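Local coordinates for 6-phosphogluconolactonase (Trypanosoma cruzi, PDB 6VYE), which probably catalyses hydrolysis of 6-phosphogluconolactone to 6-phosphogluconate, the second step of the oxidative pentose phosphate pathway, at residues P13-G19 / V257-K263; G235-D239 / R248-N252; F80-E84 / N95-A99; Q149-G153 / I212-H216. One frame throughout, in Å; residues are numbered along the deposited sequence.

Contact 1 of 4, residues P13-G19 / V257-K263; sequences PKIIVCG and VTFILDK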
loop_
_atom_site.group_PDB
_atom_site.type_symbol
_atom_site.label_atom_id
_atom_site.label_comp_id
_atom_site.label_asym_id
_atom_site.label_seq_id
_atom_site.Cartn_x
_atom_site.Cartn_y
_atom_site.Cartn_z
ATOM N N PRO A 13 7.467 -12.579 9.255
ATOM C CA PRO A 13 6.107 -12.064 9.189
ATOM C C PRO A 13 5.108 -13.167 9.557
ATOM O O PRO A 13 5.450 -14.337 9.509
ATOM C CB PRO A 13 5.958 -11.663 7.728
ATOM C CG PRO A 13 6.871 -12.631 7.010
ATOM C CD PRO A 13 8.078 -12.719 7.923
ATOM N N LYS A 14 3.914 -12.748 9.962
ATOM C CA LYS A 14 2.737 -13.622 10.125
ATOM C C LYS A 14 2.325 -14.031 8.716
ATOM O O LYS A 14 2.108 -13.127 7.876
ATOM C CB LYS A 14 1.673 -12.839 10.907
ATOM C CG LYS A 14 0.316 -13.506 11.051
ATOM C CD LYS A 14 0.349 -14.663 12.021
ATOM C CE LYS A 14 -0.983 -15.363 12.143
ATOM N NZ LYS A 14 -0.791 -16.784 12.527
ATOM N N ILE A 15 2.337 -15.316 8.410
ATOM C CA ILE A 15 1.966 -15.789 7.044
ATOM C C ILE A 15 0.602 -16.457 7.169
ATOM O O ILE A 15 0.461 -17.282 8.033
ATOM C CB ILE A 15 3.074 -16.670 6.409
ATOM C CG1 ILE A 15 4.344 -15.837 6.177
ATOM C CG2 ILE A 15 2.604 -17.317 5.112
ATOM C CD1 ILE A 15 5.580 -16.618 5.785
ATOM N N ILE A 16 -0.389 -15.997 6.416
ATOM C CA ILE A 16 -1.705 -16.677 6.294
ATOM C C ILE A 16 -1.872 -17.151 4.841
ATOM O O ILE A 16 -1.862 -16.329 3.897
ATOM C CB ILE A 16 -2.858 -15.768 6.753
ATOM C CG1 ILE A 16 -2.587 -15.153 8.126
ATOM C CG2 ILE A 16 -4.169 -16.549 6.733
ATOM C CD1 ILE A 16 -3.553 -14.031 8.488
ATOM N N VAL A 17 -1.977 -18.456 4.663
ATOM C CA VAL A 17 -2.174 -19.115 3.346
ATOM C C VAL A 17 -3.655 -19.475 3.232
ATOM O O VAL A 17 -4.111 -20.244 4.046
ATOM C CB VAL A 17 -1.260 -20.352 3.240
ATOM C CG1 VAL A 17 -1.416 -21.053 1.912
ATOM C CG2 VAL A 17 0.187 -19.978 3.489
ATOM N N CYS A 18 -4.360 -18.939 2.248
ATOM C CA CYS A 18 -5.792 -19.235 1.975
ATOM C C CYS A 18 -5.917 -20.275 0.850
ATOM O O CYS A 18 -5.162 -20.165 -0.167
ATOM C CB CYS A 18 -6.534 -17.956 1.602
ATOM S SG CYS A 18 -6.060 -16.566 2.662
ATOM N N GLY A 19 -6.870 -21.208 0.992
ATOM C CA GLY A 19 -7.099 -22.324 0.044
ATOM C C GLY A 19 -7.482 -21.830 -1.345
ATOM O O GLY A 19 -6.912 -22.331 -2.363
ATOM N N VAL A 257 3.898 -7.231 10.577
ATOM C CA VAL A 257 3.824 -7.581 9.132
ATOM C C VAL A 257 3.009 -8.849 8.960
ATOM O O VAL A 257 3.362 -9.852 9.576
ATOM C CB VAL A 257 5.221 -7.741 8.496
ATOM C CG1 VAL A 257 5.130 -8.157 7.034
ATOM C CG2 VAL A 257 6.007 -6.458 8.612
ATOM N N THR A 258 1.988 -8.799 8.109
ATOM C CA THR A 258 1.147 -9.967 7.728
ATOM C C THR A 258 1.203 -10.132 6.219
ATOM O O THR A 258 0.901 -9.161 5.540
ATOM C CB THR A 258 -0.312 -9.817 8.173
ATOM O OG1 THR A 258 -0.288 -9.445 9.550
ATOM C CG2 THR A 258 -1.132 -11.082 8.033
ATOM N N PHE A 259 1.638 -11.309 5.753
ATOM C CA PHE A 259 1.556 -11.758 4.338
ATOM C C PHE A 259 0.344 -12.690 4.221
ATOM O O PHE A 259 0.235 -13.684 4.985
ATOM C CB PHE A 259 2.843 -12.467 3.889
ATOM C CG PHE A 259 4.052 -11.598 3.638
ATOM C CD1 PHE A 259 5.162 -12.129 3.002
ATOM C CD2 PHE A 259 4.128 -10.295 4.101
ATOM C CE1 PHE A 259 6.296 -11.369 2.784
ATOM C CE2 PHE A 259 5.251 -9.520 3.851
ATOM C CZ PHE A 259 6.332 -10.053 3.187
ATOM N N ILE A 260 -0.591 -12.334 3.344
ATOM C CA ILE A 260 -1.819 -13.123 3.076
ATOM C C ILE A 260 -1.653 -13.678 1.663
ATOM O O ILE A 260 -1.547 -12.893 0.703
ATOM C CB ILE A 260 -3.083 -12.256 3.308
ATOM C CG1 ILE A 260 -3.041 -11.563 4.673
ATOM C CG2 ILE A 260 -4.367 -13.055 3.108
ATOM C CD1 ILE A 260 -4.294 -10.732 4.979
ATOM N N LEU A 261 -1.547 -14.998 1.560
ATOM C CA LEU A 261 -1.146 -15.723 0.330
ATOM C C LEU A 261 -2.222 -16.737 -0.086
ATOM O O LEU A 261 -2.972 -17.237 0.792
ATOM C CB LEU A 261 0.163 -16.446 0.637
ATOM C CG LEU A 261 1.257 -15.587 1.259
ATOM C CD1 LEU A 261 2.494 -16.430 1.518
ATOM C CD2 LEU A 261 1.603 -14.421 0.342
ATOM N N ASP A 262 -2.244 -17.091 -1.370
ATOM C CA ASP A 262 -2.965 -18.283 -1.880
ATOM C C ASP A 262 -1.998 -19.475 -1.809
ATOM O O ASP A 262 -0.797 -19.257 -1.529
ATOM C CB ASP A 262 -3.571 -18.020 -3.267
ATOM C CG ASP A 262 -2.603 -18.089 -4.440
ATOM O OD1 ASP A 262 -1.393 -17.791 -4.251
ATOM O OD2 ASP A 262 -3.064 -18.442 -5.542
ATOM N N LYS A 263 -2.511 -20.685 -2.041
ATOM C CA LYS A 263 -1.753 -21.967 -2.016
ATOM C C LYS A 263 -0.655 -21.915 -3.078
ATOM O O LYS A 263 0.476 -22.252 -2.760
ATOM C CB LYS A 263 -2.677 -23.158 -2.281
ATOM C CG LYS A 263 -3.697 -23.452 -1.195
ATOM C CD LYS A 263 -3.086 -24.093 0.033
ATOM C CE LYS A 263 -4.120 -24.650 0.987
ATOM N NZ LYS A 263 -3.954 -24.072 2.344
#
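K14 to V17 pair in register with T258 to L261 as neighbouring parallel strands, and the backbone bonds are short and straight from I16 to C18. I16 uses both its N-H and its C=O: the N donates to F259 O at 2.8 Å, and the O accepts from L261 N at 2.7 Å. C18 N then reaches L261 O at 2.6 Å. Towards the start the ladder relaxes, and K14 N meets V257 O at 3.0 Å with an N-H...O angle of 150°.

I15, V17, F259 and L261 share one face, where F259 and L261 pack on helix 230-237 and V17 on A266. In I15, chi1 of -65° sets CG1 beside the backbone N and leaves CG2 anti to it; CG2 meets L261 CD1 at 3.7 Å, while P13 CB sits over one face of the F259 ring. On the other face T258 CG2 touches I16 CD1 at 3.8 Å and C18 SG lies 3.9 Å from I260 CG2, with V27 of helix 24-38 against I16, C18 and I260.

The solvent side is looser: exposed K14 runs away from the partner strand, and K263 bends back across V17 at about a right angle, its CD against V17 CG1.

Strand 14-18 is outermost in the sheet, whereas 256-262 also bonds to 219-224. Backbone bonds thus fix an edge strand that branched aliphatics seal to the Rossmann-like core, with lysines facing water.

Contact 2 of 4, residues G235-D239 / R248-N252; sequences GIIAD and RFLRN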
loop_
_atom_site.group_PDB
_atom_site.type_symbol
_atom_site.label_atom_id
_atom_site.label_comp_id
_atom_site.label_asym_id
_atom_site.label_seq_id
_atom_site.Cartn_x
_atom_site.Cartn_y
_atom_site.Cartn_z
ATOM N N GLY A 235 12.113 -14.254 -2.979
ATOM C CA GLY A 235 13.239 -13.313 -2.889
ATOM C C GLY A 235 13.056 -12.318 -1.758
ATOM O O GLY A 235 14.061 -11.723 -1.398
ATOM N N ILE A 236 11.833 -12.161 -1.211
ATOM C CA ILE A 236 11.595 -11.376 0.040
ATOM C C ILE A 236 11.876 -12.279 1.250
ATOM O O ILE A 236 12.559 -11.827 2.213
ATOM C CB ILE A 236 10.176 -10.775 0.126
ATOM C CG1 ILE A 236 9.781 -9.991 -1.120
ATOM C CG2 ILE A 236 10.047 -9.897 1.362
ATOM C CD1 ILE A 236 8.319 -9.685 -1.186
ATOM N N ILE A 237 11.317 -13.490 1.225
ATOM C CA ILE A 237 11.196 -14.376 2.428
ATOM C C ILE A 237 12.513 -15.120 2.686
ATOM O O ILE A 237 12.906 -15.148 3.832
ATOM C CB ILE A 237 9.991 -15.330 2.274
ATOM C CG1 ILE A 237 8.683 -14.569 2.497
ATOM C CG2 ILE A 237 10.095 -16.517 3.225
ATOM C CD1 ILE A 237 7.452 -15.377 2.169
ATOM N N ALA A 238 13.139 -15.719 1.663
ATOM C CA ALA A 238 14.439 -16.433 1.775
ATOM C C ALA A 238 15.531 -15.472 2.287
ATOM O O ALA A 238 15.565 -14.281 1.879
ATOM C CB ALA A 238 14.826 -17.041 0.455
ATOM N N ASP A 239 16.378 -15.947 3.190
ATOM C CA ASP A 239 17.375 -15.091 3.893
ATOM C C ASP A 239 18.503 -14.771 2.915
ATOM O O ASP A 239 18.916 -13.586 2.815
ATOM C CB ASP A 239 17.829 -15.772 5.190
ATOM C CG ASP A 239 16.710 -15.952 6.220
ATOM O OD1 ASP A 239 15.717 -15.180 6.192
ATOM O OD2 ASP A 239 16.856 -16.847 7.076
ATOM N N ARG A 248 12.128 -6.524 -1.462
ATOM C CA ARG A 248 13.126 -6.988 -0.452
ATOM C C ARG A 248 13.131 -6.110 0.806
ATOM O O ARG A 248 13.252 -6.688 1.911
ATOM C CB ARG A 248 14.538 -6.974 -1.048
ATOM C CG ARG A 248 15.596 -7.550 -0.117
ATOM C CD ARG A 248 15.494 -9.051 0.042
ATOM N NE ARG A 248 16.552 -9.553 0.933
ATOM C CZ ARG A 248 16.659 -10.800 1.364
ATOM N NH1 ARG A 248 15.838 -11.733 0.920
ATOM N NH2 ARG A 248 17.616 -11.124 2.196
ATOM N N PHE A 249 12.888 -4.804 0.687
ATOM C CA PHE A 249 12.946 -3.825 1.810
ATOM C C PHE A 249 11.907 -4.188 2.885
ATOM O O PHE A 249 12.149 -3.848 4.016
ATOM C CB PHE A 249 12.794 -2.381 1.321
ATOM C CG PHE A 249 11.401 -1.994 0.894
ATOM C CD1 PHE A 249 10.444 -1.629 1.832
ATOM C CD2 PHE A 249 11.040 -2.000 -0.437
ATOM C CE1 PHE A 249 9.158 -1.291 1.442
ATOM C CE2 PHE A 249 9.759 -1.635 -0.832
ATOM C CZ PHE A 249 8.817 -1.307 0.116
ATOM N N LEU A 250 10.789 -4.845 2.551
ATOM C CA LEU A 250 9.736 -5.201 3.549
ATOM C C LEU A 250 10.346 -5.996 4.715
ATOM O O LEU A 250 9.716 -6.031 5.792
ATOM C CB LEU A 250 8.626 -6.004 2.871
ATOM C CG LEU A 250 7.790 -5.246 1.831
ATOM C CD1 LEU A 250 6.855 -6.186 1.122
ATOM C CD2 LEU A 250 6.987 -4.097 2.458
ATOM N N ARG A 251 11.515 -6.627 4.528
ATOM C CA ARG A 251 12.193 -7.377 5.624
ATOM C C ARG A 251 12.590 -6.397 6.733
ATOM O O ARG A 251 12.772 -6.843 7.856
ATOM C CB ARG A 251 13.449 -8.112 5.152
ATOM C CG ARG A 251 13.168 -9.238 4.169
ATOM C CD ARG A 251 14.458 -9.843 3.655
ATOM N NE ARG A 251 15.215 -10.492 4.713
ATOM C CZ ARG A 251 15.114 -11.781 5.045
ATOM N NH1 ARG A 251 14.265 -12.583 4.418
ATOM N NH2 ARG A 251 15.863 -12.265 6.024
ATOM N N ASN A 252 12.770 -5.128 6.407
ATOM C CA ASN A 252 13.190 -4.078 7.367
ATOM C C ASN A 252 11.988 -3.452 8.085
ATOM O O ASN A 252 12.197 -2.507 8.874
ATOM C CB ASN A 252 13.976 -2.992 6.637
ATOM C CG ASN A 252 15.322 -3.484 6.147
ATOM O OD1 ASN A 252 15.766 -3.063 5.078
ATOM N ND2 ASN A 252 15.946 -4.387 6.884
#
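R248 and R251 both reach the end of helix 230-237, where carbonyls of its last residues, G235 to I237, gather with those of the exit, A238 and D239.

Hydrogen bonds come first. R248 NH1 is shared between two carbonyls, G235 O at 2.9 Å and A238 O at 2.7 Å; the first is approached from above its carbonyl plane, the second almost end-on at 175°. R248 NH2 adds D239 O at 2.9 Å. R251 NH1 takes I236 O at 2.9 Å in the carbonyl plane, on a lone pair, and more weakly I237 O.

The charged pair is D239 with R251: OD1 and NH2 lie 2.9 Å apart in a salt bridge. The carboxylate is met from above its plane, and the two flat groups stand 77° apart.

Apolar contact is slight: I236 CG2 brushes L250 CB at 4.4 Å.

Within their own segment the two arginines stack over each other. R251 CD rests 3.3 Å above the centre of the R248 guanidinium, and the bend of R251 at chi3 (65°) brings one face of its guanidinium against R248 NH2.

Arginine suits both places, since each flat group spreads several N-H bonds in one plane; together they probably hold the helix exit, 238-239, against the 3-10 segment.

Contact 3 of 4, residues F80-E84 / N95-A99; sequences FFGDE and NYNMA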
loop_
_atom_site.group_PDB
_atom_site.type_symbol
_atom_site.label_atom_id
_atom_site.label_comp_id
_atom_site.label_asym_id
_atom_site.label_seq_id
_atom_site.Cartn_x
_atom_site.Cartn_y
_atom_site.Cartn_z
ATOM N N PHE A 80 -6.055 6.985 2.974
ATOM C CA PHE A 80 -4.979 7.556 2.124
ATOM C C PHE A 80 -4.656 6.539 1.032
ATOM O O PHE A 80 -5.176 5.446 1.074
ATOM C CB PHE A 80 -3.741 7.815 2.974
ATOM C CG PHE A 80 -3.908 8.854 4.056
ATOM C CD1 PHE A 80 -4.503 8.540 5.272
ATOM C CD2 PHE A 80 -3.432 10.145 3.880
ATOM C CE1 PHE A 80 -4.649 9.491 6.275
ATOM C CE2 PHE A 80 -3.605 11.106 4.871
ATOM C CZ PHE A 80 -4.227 10.780 6.064
ATOM N N PHE A 81 -3.800 6.900 0.094
ATOM C CA PHE A 81 -3.386 6.011 -1.017
ATOM C C PHE A 81 -1.888 5.784 -0.922
ATOM O O PHE A 81 -1.157 6.768 -0.729
ATOM C CB PHE A 81 -3.841 6.597 -2.348
ATOM C CG PHE A 81 -5.336 6.575 -2.469
ATOM C CD1 PHE A 81 -5.977 5.493 -3.054
ATOM C CD2 PHE A 81 -6.093 7.571 -1.873
ATOM C CE1 PHE A 81 -7.360 5.459 -3.122
ATOM C CE2 PHE A 81 -7.480 7.505 -1.898
ATOM C CZ PHE A 81 -8.106 6.457 -2.545
ATOM N N GLY A 82 -1.494 4.513 -0.985
ATOM C CA GLY A 82 -0.077 4.120 -1.025
ATOM C C GLY A 82 0.539 4.552 -2.338
ATOM O O GLY A 82 1.718 4.769 -2.381
ATOM N N ASP A 83 -0.269 4.578 -3.393
ATOM C CA ASP A 83 0.109 5.134 -4.707
ATOM C C ASP A 83 -1.149 5.558 -5.466
ATOM O O ASP A 83 -2.304 5.161 -5.100
ATOM C CB ASP A 83 0.971 4.159 -5.523
ATOM C CG ASP A 83 0.246 2.938 -6.033
ATOM O OD1 ASP A 83 -0.739 2.511 -5.375
ATOM O OD2 ASP A 83 0.690 2.405 -7.086
ATOM N N GLU A 84 -0.897 6.350 -6.499
ATOM C CA GLU A 84 -1.932 6.851 -7.420
ATOM C C GLU A 84 -1.281 7.083 -8.781
ATOM O O GLU A 84 -0.171 7.633 -8.806
ATOM C CB GLU A 84 -2.539 8.156 -6.899
ATOM C CG GLU A 84 -3.716 8.621 -7.743
ATOM C CD GLU A 84 -4.817 7.571 -7.892
ATOM O OE1 GLU A 84 -4.632 6.601 -8.711
ATOM O OE2 GLU A 84 -5.837 7.700 -7.187
ATOM N N ASN A 95 -6.752 4.791 -8.887
ATOM C CA ASN A 95 -6.968 4.011 -7.633
ATOM C C ASN A 95 -8.103 4.659 -6.819
ATOM O O ASN A 95 -8.951 3.940 -6.238
ATOM C CB ASN A 95 -5.678 3.910 -6.813
ATOM C CG ASN A 95 -4.619 3.043 -7.480
ATOM O OD1 ASN A 95 -4.937 2.181 -8.275
ATOM N ND2 ASN A 95 -3.357 3.245 -7.155
ATOM N N TYR A 96 -8.163 5.983 -6.801
ATOM C CA TYR A 96 -9.233 6.726 -6.084
ATOM C C TYR A 96 -10.608 6.380 -6.697
ATOM O O TYR A 96 -11.548 6.030 -5.931
ATOM C CB TYR A 96 -8.952 8.222 -6.058
ATOM C CG TYR A 96 -10.111 8.979 -5.483
ATOM C CD1 TYR A 96 -10.565 8.672 -4.212
ATOM C CD2 TYR A 96 -10.811 9.920 -6.220
ATOM C CE1 TYR A 96 -11.664 9.306 -3.671
ATOM C CE2 TYR A 96 -11.916 10.573 -5.687
ATOM C CZ TYR A 96 -12.330 10.266 -4.402
ATOM O OH TYR A 96 -13.406 10.866 -3.828
ATOM N N ASN A 97 -10.717 6.378 -8.030
ATOM C CA ASN A 97 -11.991 6.050 -8.738
ATOM C C ASN A 97 -12.501 4.666 -8.301
ATOM O O ASN A 97 -13.736 4.528 -7.971
ATOM C CB ASN A 97 -11.820 6.113 -10.256
ATOM C CG ASN A 97 -13.102 5.785 -10.994
ATOM O OD1 ASN A 97 -14.097 6.473 -10.816
ATOM N ND2 ASN A 97 -13.088 4.735 -11.793
ATOM N N MET A 98 -11.610 3.672 -8.262
ATOM C CA MET A 98 -11.965 2.272 -7.899
ATOM C C MET A 98 -12.398 2.209 -6.418
ATOM O O MET A 98 -13.453 1.611 -6.119
ATOM C CB MET A 98 -10.780 1.333 -8.178
ATOM C CG MET A 98 -11.009 -0.106 -7.739
ATOM S SD MET A 98 -10.631 -0.476 -5.953
ATOM C CE MET A 98 -8.866 -0.785 -6.015
ATOM N N ALA A 99 -11.610 2.780 -5.506
ATOM C CA ALA A 99 -11.879 2.773 -4.047
ATOM C C ALA A 99 -13.217 3.487 -3.787
ATOM O O ALA A 99 -13.965 3.020 -2.932
ATOM C CB ALA A 99 -10.722 3.434 -3.284
#
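E84 OE1 accepts N95 N at 2.8 Å, and the other oxygen of the same carboxylate, OE2, takes Y96 N at 2.9 Å. Each oxygen uses its syn lone pair, so the carboxylate faces the first two amides of helix 95-104 like a two-pronged fork. E84 CG lies anti to the backbone N (chi1 -174°) and the chain bends at chi2, which turns the group back from the strand to the helix start. Glutamate suits this place, as it offers two acceptors to N-H groups with no carbonyl of an earlier turn to serve them; just ahead, S94 OG bonds N97 N.

N95 returns a bond from the helix. Its ND2 points to D83 O at 3.0 Å, nearly straight at 168°, but meets that carbonyl from above its plane. The side chain of D83 instead bonds S176 and lies about 4 Å from a bound phosphate ion, probably from the crystallisation liquor, though it may mark a pocket.

Apolar contact completes the joint. F81 CD1 meets N95 CB, the ring and amide planes nearly parallel (12° apart), and F81 CZ meets the edge of the Y96 ring at CD1, 3.7 Å away. A99 CB, small enough to fit there, touches F81 CE1 at 3.9 Å at the ring edge.

A negative group facing a helix N terminus is probably favourable electrostatically, and E84, from the strand that also carries D83, probably helps S94 to hold the helix start.

Contact 4 of 4, residues Q149-G153 / I212-H216; sequences QKVEG and ITIIH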
loop_
_atom_site.group_PDB
_atom_site.type_symbol
_atom_site.label_atom_id
_atom_site.label_comp_id
_atom_site.label_asym_id
_atom_site.label_seq_id
_atom_site.Cartn_x
_atom_site.Cartn_y
_atom_site.Cartn_z
ATOM N N GLN A 149 7.129 12.337 12.842
ATOM C CA GLN A 149 8.103 12.138 13.942
ATOM C C GLN A 149 9.471 11.762 13.375
ATOM O O GLN A 149 9.525 11.249 12.228
ATOM C CB GLN A 149 7.591 11.116 14.950
ATOM C CG GLN A 149 7.159 9.797 14.344
ATOM C CD GLN A 149 6.521 8.935 15.409
ATOM O OE1 GLN A 149 7.052 7.899 15.811
ATOM N NE2 GLN A 149 5.373 9.379 15.899
ATOM N N LYS A 150 10.511 12.134 14.136
ATOM C CA LYS A 150 11.917 11.687 14.000
ATOM C C LYS A 150 11.937 10.170 14.158
ATOM O O LYS A 150 11.266 9.650 15.082
ATOM C CB LYS A 150 12.812 12.351 15.054
ATOM C CG LYS A 150 13.448 13.671 14.639
ATOM C CD LYS A 150 14.686 13.500 13.770
ATOM C CE LYS A 150 15.503 14.770 13.631
ATOM N NZ LYS A 150 14.651 15.948 13.338
ATOM N N VAL A 151 12.640 9.505 13.242
ATOM C CA VAL A 151 12.735 8.023 13.130
ATOM C C VAL A 151 14.175 7.695 12.706
ATOM O O VAL A 151 14.741 8.457 11.883
ATOM C CB VAL A 151 11.680 7.469 12.144
ATOM C CG1 VAL A 151 10.250 7.690 12.640
ATOM C CG2 VAL A 151 11.832 8.044 10.733
ATOM N N GLU A 152 14.742 6.623 13.269
ATOM C CA GLU A 152 16.122 6.137 12.991
ATOM C C GLU A 152 17.144 7.275 13.140
ATOM O O GLU A 152 17.922 7.509 12.188
ATOM C CB GLU A 152 16.176 5.560 11.578
ATOM C CG GLU A 152 15.267 4.363 11.351
ATOM C CD GLU A 152 15.342 3.794 9.939
ATOM O OE1 GLU A 152 15.931 4.457 9.060
ATOM O OE2 GLU A 152 14.778 2.704 9.708
ATOM N N GLY A 153 17.145 7.977 14.276
ATOM C CA GLY A 153 18.126 9.040 14.577
ATOM C C GLY A 153 17.698 10.401 14.046
ATOM O O GLY A 153 17.135 10.431 12.933
ATOM N N ILE A 212 10.831 4.046 3.386
ATOM C CA ILE A 212 11.001 4.514 4.798
ATOM C C ILE A 212 9.606 4.673 5.443
ATOM O O ILE A 212 9.464 4.350 6.607
ATOM C CB ILE A 212 11.873 5.777 4.917
ATOM C CG1 ILE A 212 12.236 6.094 6.369
ATOM C CG2 ILE A 212 11.238 6.980 4.253
ATOM C CD1 ILE A 212 12.931 4.933 7.116
ATOM N N THR A 213 8.602 5.089 4.695
ATOM C CA THR A 213 7.224 5.253 5.204
ATOM C C THR A 213 6.619 3.900 5.554
ATOM O O THR A 213 6.022 3.837 6.594
ATOM C CB THR A 213 6.292 5.973 4.229
ATOM O OG1 THR A 213 6.863 7.244 3.941
ATOM C CG2 THR A 213 4.920 6.170 4.837
ATOM N N ILE A 214 6.743 2.900 4.673
ATOM C CA ILE A 214 6.195 1.538 4.882
ATOM C C ILE A 214 6.943 0.886 6.055
ATOM O O ILE A 214 6.305 0.222 6.936
ATOM C CB ILE A 214 6.272 0.712 3.577
ATOM C CG1 ILE A 214 5.375 1.331 2.511
ATOM C CG2 ILE A 214 5.931 -0.754 3.829
ATOM C CD1 ILE A 214 5.619 0.818 1.120
ATOM N N ILE A 215 8.252 1.059 6.082
ATOM C CA ILE A 215 9.140 0.463 7.121
ATOM C C ILE A 215 8.715 0.931 8.525
ATOM O O ILE A 215 8.851 0.142 9.459
ATOM C CB ILE A 215 10.611 0.769 6.787
ATOM C CG1 ILE A 215 11.096 -0.180 5.682
ATOM C CG2 ILE A 215 11.490 0.677 8.027
ATOM C CD1 ILE A 215 12.380 0.256 4.995
ATOM N N HIS A 216 8.169 2.138 8.658
ATOM C CA HIS A 216 7.744 2.709 9.963
ATOM C C HIS A 216 6.234 2.620 10.232
ATOM O O HIS A 216 5.819 3.187 11.266
ATOM C CB HIS A 216 8.284 4.130 10.066
ATOM C CG HIS A 216 9.718 4.083 10.435
ATOM N ND1 HIS A 216 10.734 4.080 9.480
ATOM C CD2 HIS A 216 10.308 3.943 11.637
ATOM C CE1 HIS A 216 11.883 3.986 10.103
ATOM N NE2 HIS A 216 11.650 3.907 11.415
HETATM O O HOH W 1 13.463 4.023 14.252
#
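E152 reaches across to H216 and I212 with an extended side chain. From CB, which heads for the other segment, CG lies anti to the carbonyl carbon (chi1 -62°) and settles at the edge of the H216 ring, in its plane, 3.6 Å from CE1. Farther out, CD sits 3.5 Å from H216 CE1 and also nears the I212 side chain. At the tip the oxygens part: OE1 meets the methyl I212 CD1 at 3.6 Å, while OE2 stands 3.2 Å from H216 CE1 and carries a salt bridge to K254. The carboxylate is turned 66° from the imidazole plane.

V151 covers a face of that ring. Its CB forms a CH-pi contact, 3.6 Å from H216 NE2 and offset toward the rim. A branched side chain suits the place because its methyls spread over the ring, CG1 near CD2 and CG2 near CE1. The ring itself is steadied by ND1, which donates to I212 O at 3.2 Å in the ring plane. A water accepts from E152 N at 3.1 Å and reaches H216 NE2 only weakly.

Histidine fits here because one nitrogen can secure the helix end while an edge and a face remain for E152 and V151. The joint lies between the C-terminal end of helix 211-215, with H216 just beyond it, and the loop after the short, weakly bonded strand 149-150. V151 and I212 also touch I158 of strand 157-158, and I214 turns instead toward strand 163-167 of the main sheet.

How the contacts relate
From the N terminus, strand 14-18 opens the longest loop; contact 1 closes it only when strand 256-262 arrives, so the other three contacts fall within it. First comes contact 3, a short closure between strand 77-85 and helix 95-104. Contact 4 follows in series, joining the loop after strand 149-150 to the end of helix 211-215. Contact 2 then links helix 230-237 to the 3-10 segment before strand 256-262. No loops cross. Contacts 1 and 2 touch through F259 with I236 and I237; contacts 2 and 4 meet where F249 and L250 pack on I214 and I215. Contact 3 reaches the same sheet as contact 1, but across the chain's centre.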